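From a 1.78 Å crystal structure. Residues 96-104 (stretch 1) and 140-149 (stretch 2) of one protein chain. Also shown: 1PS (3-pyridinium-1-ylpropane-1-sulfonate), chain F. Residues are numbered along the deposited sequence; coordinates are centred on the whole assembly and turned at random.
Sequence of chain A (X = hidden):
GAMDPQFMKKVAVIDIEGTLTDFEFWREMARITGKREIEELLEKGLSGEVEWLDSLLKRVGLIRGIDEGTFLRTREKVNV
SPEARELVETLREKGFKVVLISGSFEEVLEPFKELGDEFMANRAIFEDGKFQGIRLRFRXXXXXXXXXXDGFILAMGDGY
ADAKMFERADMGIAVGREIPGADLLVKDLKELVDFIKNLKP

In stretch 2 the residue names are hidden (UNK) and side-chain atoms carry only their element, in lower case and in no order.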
# COMPACT_ATOMS: atom_id res chain seq x y z
N PHE A 96 -19.61 -11.31 18.01
CA PHE A 96 -18.55 -11.80 17.14
C PHE A 96 -19.11 -12.70 16.05
O PHE A 96 -20.10 -13.41 16.27
CB PHE A 96 -17.52 -12.59 17.95
CG PHE A 96 -16.70 -11.75 18.87
CD1 PHE A 96 -17.16 -11.44 20.14
CD2 PHE A 96 -15.46 -11.27 18.48
CE1 PHE A 96 -16.40 -10.67 21.00
CE2 PHE A 96 -14.70 -10.49 19.33
CZ PHE A 96 -15.17 -10.19 20.60
N LYS A 97 -18.48 -12.68 14.89
CA LYS A 97 -18.60 -13.78 13.95
C LYS A 97 -17.52 -14.80 14.34
O LYS A 97 -16.38 -14.42 14.58
CB LYS A 97 -18.38 -13.29 12.53
CG LYS A 97 -18.23 -14.39 11.51
CD LYS A 97 -18.22 -13.79 10.13
CE LYS A 97 -16.88 -13.93 9.48
NZ LYS A 97 -17.03 -13.81 8.00
N VAL A 98 -17.88 -16.08 14.41
CA VAL A 98 -16.96 -17.11 14.91
C VAL A 98 -16.36 -17.98 13.80
O VAL A 98 -17.10 -18.59 13.02
CB VAL A 98 -17.69 -18.03 15.92
CG1 VAL A 98 -16.74 -19.10 16.46
CG2 VAL A 98 -18.27 -17.19 17.05
N VAL A 99 -15.03 -18.04 13.75
CA VAL A 99 -14.34 -18.80 12.72
C VAL A 99 -13.49 -19.84 13.41
O VAL A 99 -12.64 -19.51 14.24
CB VAL A 99 -13.44 -17.90 11.82
CG1 VAL A 99 -12.74 -18.74 10.78
CG2 VAL A 99 -14.28 -16.81 11.14
N LEU A 100 -13.73 -21.10 13.08
CA LEU A 100 -12.98 -22.18 13.69
C LEU A 100 -11.93 -22.65 12.69
O LEU A 100 -12.25 -22.88 11.53
CB LEU A 100 -13.92 -23.34 14.05
CG LEU A 100 -15.11 -23.06 14.96
CD1 LEU A 100 -15.73 -24.36 15.41
CD2 LEU A 100 -14.73 -22.23 16.17
N ILE A 101 -10.69 -22.77 13.13
CA ILE A 101 -9.64 -23.20 12.22
C ILE A 101 -8.81 -24.31 12.83
O ILE A 101 -8.78 -24.48 14.05
CB ILE A 101 -8.71 -22.03 11.81
CG1 ILE A 101 -7.92 -21.47 13.00
CG2 ILE A 101 -9.51 -20.89 11.19
CD1 ILE A 101 -6.95 -20.37 12.60
N SER A 102 -8.17 -25.09 11.96
CA SER A 102 -7.19 -26.06 12.41
C SER A 102 -6.26 -26.43 11.27
O SER A 102 -6.65 -26.37 10.10
CB SER A 102 -7.89 -27.33 12.92
OG SER A 102 -6.94 -28.32 13.34
N GLY A 103 -5.03 -26.82 11.61
CA GLY A 103 -4.11 -27.37 10.63
C GLY A 103 -4.27 -28.88 10.46
O GLY A 103 -3.59 -29.50 9.63
N SER A 104 -5.16 -29.46 11.26
CA SER A 104 -5.49 -30.88 11.13
C SER A 104 -6.62 -31.05 10.12
O SER A 104 -7.06 -30.08 9.49
CB SER A 104 -6.04 -31.45 12.44
OG SER A 104 -6.07 -32.88 12.40
N UNK A 140 -0.29 -21.13 6.43
CA UNK A 140 -0.20 -21.25 7.89
C UNK A 140 -1.34 -20.41 8.48
O UNK A 140 -2.02 -19.69 7.75
c UNK A 140 1.50 -19.34 8.02
c UNK A 140 1.16 -20.78 8.42
o UNK A 140 0.79 -18.41 8.45
o UNK A 140 2.50 -19.13 7.31
N UNK A 141 -1.54 -20.49 9.80
CA UNK A 141 -2.69 -19.82 10.40
C UNK A 141 -2.65 -18.30 10.33
O UNK A 141 -3.69 -17.66 10.17
c UNK A 141 -3.36 -21.76 11.89
c UNK A 141 -2.92 -20.30 11.84
n UNK A 141 -3.08 -24.62 14.46
c UNK A 141 -3.07 -22.41 13.23
c UNK A 141 -3.41 -23.90 13.19
N UNK A 142 -1.46 -17.72 10.42
CA UNK A 142 -1.33 -16.30 10.21
C UNK A 142 -1.75 -15.89 8.81
O UNK A 142 -2.48 -14.90 8.63
N UNK A 143 -1.31 -16.65 7.81
CA UNK A 143 -1.66 -16.32 6.43
C UNK A 143 -3.16 -16.42 6.25
O UNK A 143 -3.77 -15.58 5.59
c UNK A 143 0.67 -15.49 4.75
o UNK A 143 1.34 -14.76 5.49
c UNK A 143 -0.97 -17.26 5.43
o UNK A 143 0.16 -15.09 3.68
c UNK A 143 0.47 -16.93 5.16
N UNK A 144 -3.76 -17.44 6.87
CA UNK A 144 -5.20 -17.62 6.76
C UNK A 144 -5.96 -16.41 7.30
O UNK A 144 -6.98 -16.01 6.73
c UNK A 144 -7.93 -18.87 8.57
c UNK A 144 -5.67 -18.88 7.48
c UNK A 144 -9.31 -19.02 8.51
c UNK A 144 -7.78 -19.39 6.25
c UNK A 144 -9.91 -19.36 7.33
c UNK A 144 -7.16 -19.06 7.44
c UNK A 144 -9.16 -19.54 6.20
N UNK A 145 -5.49 -15.84 8.40
CA UNK A 145 -6.15 -14.68 9.01
C UNK A 145 -6.24 -13.44 8.10
O UNK A 145 -7.07 -12.57 8.34
c UNK A 145 -5.49 -14.30 10.34
c UNK A 145 -6.20 -14.75 11.62
c UNK A 145 -6.39 -16.25 11.66
c UNK A 145 -5.46 -14.26 12.87
N UNK A 146 -5.38 -13.37 7.08
CA UNK A 146 -5.45 -12.29 6.10
C UNK A 146 -6.82 -12.22 5.43
O UNK A 146 -7.19 -11.19 4.86
c UNK A 146 -1.97 -12.39 4.36
c UNK A 146 -0.55 -12.04 4.76
n UNK A 146 0.43 -12.27 3.65
c UNK A 146 -4.36 -12.46 5.03
c UNK A 146 -2.95 -12.23 5.52
N UNK A 147 -7.55 -13.33 5.48
CA UNK A 147 -8.92 -13.39 4.97
C UNK A 147 -9.84 -12.36 5.65
O UNK A 147 -10.83 -11.91 5.07
n UNK A 147 -10.02 -17.35 3.57
n UNK A 147 -9.67 -18.96 1.95
c UNK A 147 -10.44 -18.40 2.88
c UNK A 147 -10.69 -15.18 4.57
n UNK A 147 -11.64 -18.91 3.12
c UNK A 147 -10.83 -16.70 4.60
c UNK A 147 -9.43 -14.80 5.25
N UNK A 148 -9.49 -12.00 6.88
CA UNK A 148 -10.29 -11.11 7.69
C UNK A 148 -9.55 -9.80 7.98
O UNK A 148 -9.75 -9.18 9.01
c UNK A 148 -11.25 -13.19 8.73
c UNK A 148 -12.29 -15.71 8.17
c UNK A 148 -13.07 -14.58 7.98
c UNK A 148 -10.68 -11.83 8.98
c UNK A 148 -11.00 -15.58 8.63
c UNK A 148 -12.54 -13.33 8.25
c UNK A 148 -10.48 -14.33 8.91
N UNK A 149 -8.71 -9.38 7.04
CA UNK A 149 -7.85 -8.22 7.23
C UNK A 149 -8.63 -6.91 7.26
O UNK A 149 -8.14 -5.92 7.77
c UNK A 149 -6.25 -8.15 3.68
c UNK A 149 -5.34 -6.02 2.83
n UNK A 149 -6.35 -5.90 1.97
c UNK A 149 -6.77 -8.16 6.15
c UNK A 149 -7.32 -7.96 4.74
n UNK A 149 -5.27 -7.07 3.65
n UNK A 149 -4.40 -5.08 2.86
N1 1PS F . 3.61 -23.97 14.48
C1 1PS F . 4.95 -23.95 14.34
C2 1PS F . 5.77 -24.22 15.43
C3 1PS F . 3.04 -24.23 15.66
C4 1PS F . 3.80 -24.48 16.79
C5 1PS F . 5.20 -24.49 16.68
C6 1PS F . 2.80 -23.72 13.31
C7 1PS F . 1.36 -23.60 13.68
C8 1PS F . 0.49 -24.43 12.78
S1 1PS F . 0.22 -23.56 11.26
O1 1PS F . -1.07 -24.01 10.70
O2 1PS F . 1.25 -23.90 10.30
O3 1PS F . 0.30 -22.15 11.55
O HOH W 1 -3.26 -27.27 13.79

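Position 140 carries two side-chain carbons, the second bearing two oxygens, which is a carboxylate one carbon beyond CB: Asp-140. It lies out of reach of stretch 1 and sits at the N-cap, where its OD1 accepts from the backbone N of position 143 at 2.8 Å with an N-H...acceptor angle of 158°.

Position 141 has four carbons in a row ending in nitrogen, an unbranched amine: Lys-141. Its chain is nearly extended (chi2 to chi4 all t) and its CE lies 3.7 Å from Gly-103 N, while its CG lies 3.9 Å from Ile-101 CD1. Water 1 accepts from both Lys-141 NZ (2.7 Å) and Gly-103 N (2.8 Å), bridging the two stretches. Lys-141 N donates to O3 of the bound 1PS at 3.0 Å and 176°, almost linear.

Position 142 has no side-chain atoms, hence Gly-142; it makes no contact with stretch 1.

At position 143 there are three carbons, the third carrying two oxygens: Glu-143. It is partly exposed and does not touch the strand.

Position 144 shows one carbon followed by a six-carbon ring with no heteroatom or substituent: Phe-144. Its CE2 is 3.3 Å from Ile-101 CG2, which approaches obliquely, and 4.1 Å from Val-99 CG1, which lies at the ring edge.

The four carbons of position 145 fork at the second, which identifies Leu-145. Its CA-to-CB bond points sideways, yet the end comes nearer, with CD1 4.3 Å from Ile-101 CD1.

Position 146 repeats the pattern of four carbons and a terminal nitrogen: Lys-146. Its NZ forms a salt bridge with Glu-143 OE1 at 2.8 Å, within the stretch and remote from the strand.

Position 147 has three carbons, a nitrogen, then a carbon with two more nitrogens, a guanidinium: Arg-147, without contact to stretch 1.

Position 148 is again one carbon and a plain six-carbon ring: Phe-148. Its CZ is 3.7 Å from Val-99 CG2, and Lys-97 NZ lies 4.0 Å from its CE1, at the ring edge.

Position 149 carries another guanidinium on three carbons, so Arg-149; it is exposed and free of the strand.

The contact follows from spacing. Lys-97, Val-99 and Ile-101 alternate along the strand and all point toward stretch 2, where Lys-141, Phe-144 and Phe-148 point back. The axes run at 151°, roughly antiparallel, so Ile-101 meets Lys-141, Phe-144 and Leu-145, while Lys-97, earlier on the strand, meets Phe-148, later in stretch 2. No direct hydrogen bond crosses; apolar packing dominates, burying 328 Å² in total, with the water bridge at Gly-103.

Stretch 2 140-149: DKGEFLKRFR
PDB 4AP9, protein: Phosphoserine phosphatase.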